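Local structure of flagellar brake protein YcgR (Escherichia coli K-12, 5Y6H) at residues A[82-87]-A[106-111]. The protein acts as a flagellar brake that slows the motor when bound to cyclic di-GMP, the N-terminal domain present here being involved in FliG binding. Sequence-based numbering, arbitrary orientation.
Sequences VEFTVE and PTLWFV
E83 and W109 form the hydrogen-bonded pair where strands 82-86 and 108-111 run antiparallel, their axes 4.8 Å apart at closest and their directions 167° apart. Two backbone bonds close the ring: E83 N to W109 O at 2.9 Å, and W109 N to E83 O at 2.8 Å, the latter nearly straight at the hydrogen (164°). W109 O also receives a CA-H contact from V82 CA. Beyond F84 the strands part, and a water takes over the bridging: it accepts from T85 N and donates to T107 O.

In the antiparallel sheet of this PilZN domain, strand 108-111 sits between strands 9-10 and 80-86, and side chains alternate between two faces. V82, F84, L108 and F110 share one face; the first three are buried there against V19 and L20 of helix 13-26, a layer that apolar residues suit, while F110 lies at the less buried end of the row. V82 CG2 lies 3.6 Å from F110 CD2, meeting the ring obliquely in a non-hydrogen-bonded pair. The branched valine gives each methyl its own neighbour, since CG1, anti to the backbone N (chi1 172°), turns to L108 CD2, 4.2 Å away. V82 CG1 also lies in the plane of the F84 ring, at its edge. F84 CD2 meets L108 CD1 obliquely at 3.9 Å.

On the other face, W109 CB and the edge of its indole lie against E83 O, CB at 3.4 Å, whereas the two side chains approach each other through their CB atoms, 4.2 Å apart. Y4 completes this more open side: its hydroxyl is hydrogen-bonded to E83 OE2 and its ring meets the indole of W109. The extended glutamate chain, CG anti to the backbone N, takes the carboxylate out to that hydroxyl, while the broad indole also packs on L9.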
ATOM      1  N   VAL A  82      -7.879  -5.070  -2.818  1.00 18.24           N
ATOM      2  CA  VAL A  82      -6.443  -5.208  -3.027  1.00 17.93           C
ATOM      3  C   VAL A  82      -5.803  -5.474  -1.672  1.00 18.18           C
ATOM      4  O   VAL A  82      -6.142  -4.814  -0.684  1.00 19.83           O
ATOM      5  CB  VAL A  82      -5.854  -3.941  -3.675  1.00 22.00           C
ATOM      6  CG1 VAL A  82      -4.328  -4.008  -3.712  1.00 18.93           C
ATOM      7  CG2 VAL A  82      -6.432  -3.737  -5.072  1.00 24.81           C
ATOM      8  N   GLU A  83      -4.895  -6.450  -1.611  1.00 16.60           N
ATOM      9  CA  GLU A  83      -4.149  -6.708  -0.384  1.00 17.74           C
ATOM     10  C   GLU A  83      -2.727  -7.133  -0.720  1.00 16.82           C
ATOM     11  O   GLU A  83      -2.523  -8.021  -1.552  1.00 19.48           O
ATOM     12  CB  GLU A  83      -4.829  -7.783   0.472  1.00 25.62           C
ATOM     13  CG  GLU A  83      -4.001  -8.217   1.675  1.00 29.98           C
ATOM     14  CD  GLU A  83      -4.809  -8.997   2.697  1.00 42.71           C
ATOM     15  OE1 GLU A  83      -4.355 -10.086   3.109  1.00 44.53           O
ATOM     16  OE2 GLU A  83      -5.895  -8.522   3.090  1.00 44.21           O
ATOM     17  N   PHE A  84      -1.750  -6.498  -0.077  1.00 15.92           N
ATOM     18  CA  PHE A  84      -0.360  -6.913  -0.212  1.00 16.51           C
ATOM     19  C   PHE A  84       0.393  -6.478   1.037  1.00 19.62           C
ATOM     20  O   PHE A  84      -0.097  -5.677   1.835  1.00 22.40           O
ATOM     21  CB  PHE A  84       0.284  -6.359  -1.491  1.00 20.91           C
ATOM     22  CG  PHE A  84       0.286  -4.852  -1.589  1.00 18.90           C
ATOM     23  CD1 PHE A  84       1.414  -4.125  -1.237  1.00 18.70           C
ATOM     24  CD2 PHE A  84      -0.822  -4.171  -2.068  1.00 21.60           C
ATOM     25  CE1 PHE A  84       1.431  -2.746  -1.349  1.00 20.08           C
ATOM     26  CE2 PHE A  84      -0.812  -2.787  -2.175  1.00 20.39           C
ATOM     27  CZ  PHE A  84       0.315  -2.076  -1.813  1.00 22.36           C
ATOM     28  N   THR A  85       1.588  -7.037   1.207  1.00 17.49           N
ATOM     29  CA  THR A  85       2.416  -6.769   2.374  1.00 16.43           C
ATOM     30  C   THR A  85       3.789  -6.302   1.921  1.00 25.91           C
ATOM     31  O   THR A  85       4.361  -6.852   0.975  1.00 22.61           O
ATOM     32  CB  THR A  85       2.549  -8.019   3.262  1.00 21.57           C
ATOM     33  OG1 THR A  85       1.250  -8.430   3.702  1.00 29.15           O
ATOM     34  CG2 THR A  85       3.419  -7.737   4.478  1.00 28.40           C
ATOM     35  N   VAL A  86       4.307  -5.272   2.589  1.00 21.19           N
ATOM     36  CA  VAL A  86       5.662  -4.791   2.362  1.00 18.77           C
ATOM     37  C   VAL A  86       6.453  -4.956   3.654  1.00 23.14           C
ATOM     38  O   VAL A  86       5.897  -5.032   4.752  1.00 21.51           O
ATOM     39  CB  VAL A  86       5.691  -3.326   1.883  1.00 22.94           C
ATOM     40  CG1 VAL A  86       4.969  -3.188   0.548  1.00 25.57           C
ATOM     41  CG2 VAL A  86       5.063  -2.426   2.929  1.00 22.67           C
ATOM     42  N   GLU A  87       7.775  -5.016   3.511  1.00 32.30           N
ATOM     43  CA  GLU A  87       8.631  -5.312   4.652  1.00 31.52           C
ATOM     44  C   GLU A  87       9.121  -4.071   5.378  1.00 31.56           C
ATOM     45  O   GLU A  87       9.529  -4.173   6.541  1.00 34.60           O
ATOM     46  CB  GLU A  87       9.840  -6.142   4.203  1.00 36.75           C
ATOM     47  CG  GLU A  87       9.470  -7.487   3.601  1.00 46.60           C
ATOM     48  CD  GLU A  87      10.676  -8.380   3.392  1.00 58.74           C
ATOM     49  OE1 GLU A  87      11.744  -8.076   3.965  1.00 61.83           O
ATOM     50  OE2 GLU A  87      10.556  -9.385   2.660  1.00 64.39           O
ATOM     51  N   PRO A 106       6.432  -8.462  -4.118  1.00 18.79           N
ATOM     52  CA  PRO A 106       6.592  -9.537  -5.111  1.00 19.59           C
ATOM     53  C   PRO A 106       5.281 -10.204  -5.486  1.00 23.61           C
ATOM     54  O   PRO A 106       5.167 -10.739  -6.595  1.00 25.32           O
ATOM     55  CB  PRO A 106       7.554 -10.514  -4.419  1.00 24.88           C
ATOM     56  CG  PRO A 106       7.405 -10.217  -2.959  1.00 31.44           C
ATOM     57  CD  PRO A 106       7.150  -8.748  -2.867  1.00 25.71           C
ATOM     58  N   THR A 107       4.290 -10.200  -4.596  1.00 23.83           N
ATOM     59  CA  THR A 107       2.968 -10.724  -4.912  1.00 26.27           C
ATOM     60  C   THR A 107       1.910  -9.772  -4.373  1.00 22.13           C
ATOM     61  O   THR A 107       2.161  -8.980  -3.463  1.00 21.76           O
ATOM     62  CB  THR A 107       2.737 -12.137  -4.342  1.00 25.62           C
ATOM     63  OG1 THR A 107       2.723 -12.088  -2.908  1.00 23.73           O
ATOM     64  CG2 THR A 107       3.816 -13.105  -4.809  1.00 32.43           C
ATOM     65  N   LEU A 108       0.712  -9.872  -4.947  1.00 20.30           N
ATOM     66  CA  LEU A 108      -0.400  -8.993  -4.617  1.00 21.31           C
ATOM     67  C   LEU A 108      -1.694  -9.777  -4.777  1.00 25.74           C
ATOM     68  O   LEU A 108      -1.824 -10.581  -5.704  1.00 29.88           O
ATOM     69  CB  LEU A 108      -0.389  -7.747  -5.517  1.00 25.31           C
ATOM     70  CG  LEU A 108      -1.442  -6.642  -5.402  1.00 28.75           C
ATOM     71  CD1 LEU A 108      -0.838  -5.322  -5.844  1.00 26.92           C
ATOM     72  CD2 LEU A 108      -2.668  -6.964  -6.247  1.00 26.08           C
ATOM     73  N   TRP A 109      -2.644  -9.551  -3.872  1.00 23.62           N
ATOM     74  CA  TRP A 109      -3.979 -10.124  -3.987  1.00 25.74           C
ATOM     75  C   TRP A 109      -4.925  -9.085  -4.579  1.00 25.72           C
ATOM     76  O   TRP A 109      -5.005  -7.959  -4.083  1.00 28.50           O
ATOM     77  CB  TRP A 109      -4.508 -10.594  -2.630  1.00 28.25           C
ATOM     78  CG  TRP A 109      -3.716 -11.698  -1.989  1.00 29.68           C
ATOM     79  CD1 TRP A 109      -2.790 -11.569  -0.994  1.00 28.52           C
ATOM     80  CD2 TRP A 109      -3.788 -13.098  -2.291  1.00 31.44           C
ATOM     81  NE1 TRP A 109      -2.279 -12.801  -0.660  1.00 32.88           N
ATOM     82  CE2 TRP A 109      -2.875 -13.756  -1.441  1.00 35.96           C
ATOM     83  CE3 TRP A 109      -4.534 -13.858  -3.196  1.00 34.86           C
ATOM     84  CZ2 TRP A 109      -2.690 -15.139  -1.469  1.00 38.49           C
ATOM     85  CZ3 TRP A 109      -4.349 -15.232  -3.223  1.00 34.44           C
ATOM     86  CH2 TRP A 109      -3.433 -15.857  -2.366  1.00 35.72           C
ATOM     87  N   PHE A 110      -5.623  -9.459  -5.649  1.00 28.40           N
ATOM     88  CA  PHE A 110      -6.693  -8.653  -6.235  1.00 30.92           C
ATOM     89  C   PHE A 110      -7.937  -9.529  -6.169  1.00 32.75           C
ATOM     90  O   PHE A 110      -8.218 -10.289  -7.098  1.00 31.07           O
ATOM     91  CB  PHE A 110      -6.367  -8.217  -7.674  1.00 28.57           C
ATOM     92  CG  PHE A 110      -7.231  -7.095  -8.184  1.00 28.51           C
ATOM     93  CD1 PHE A 110      -7.399  -6.896  -9.545  1.00 30.49           C
ATOM     94  CD2 PHE A 110      -7.871  -6.236  -7.304  1.00 26.45           C
ATOM     95  CE1 PHE A 110      -8.189  -5.864 -10.020  1.00 34.50           C
ATOM     96  CE2 PHE A 110      -8.662  -5.204  -7.771  1.00 28.93           C
ATOM     97  CZ  PHE A 110      -8.822  -5.016  -9.130  1.00 30.60           C
ATOM     98  N   VAL A 111      -8.668  -9.427  -5.062  1.00 35.14           N
ATOM     99  CA  VAL A 111      -9.757 -10.346  -4.744  1.00 31.55           C
ATOM    100  C   VAL A 111     -11.059  -9.777  -5.302  1.00 36.49           C
ATOM    101  O   VAL A 111     -11.582  -8.780  -4.798  1.00 30.87           O
ATOM    102  CB  VAL A 111      -9.859 -10.585  -3.233  1.00 31.11           C
ATOM    103  CG1 VAL A 111     -10.904 -11.645  -2.932  1.00 33.92           C
ATOM    104  CG2 VAL A 111      -8.503 -10.990  -2.672  1.00 31.75           C
TER
HETATM  105  O   HOH W   1       2.280  -9.382  -0.601  1.00 18.36           O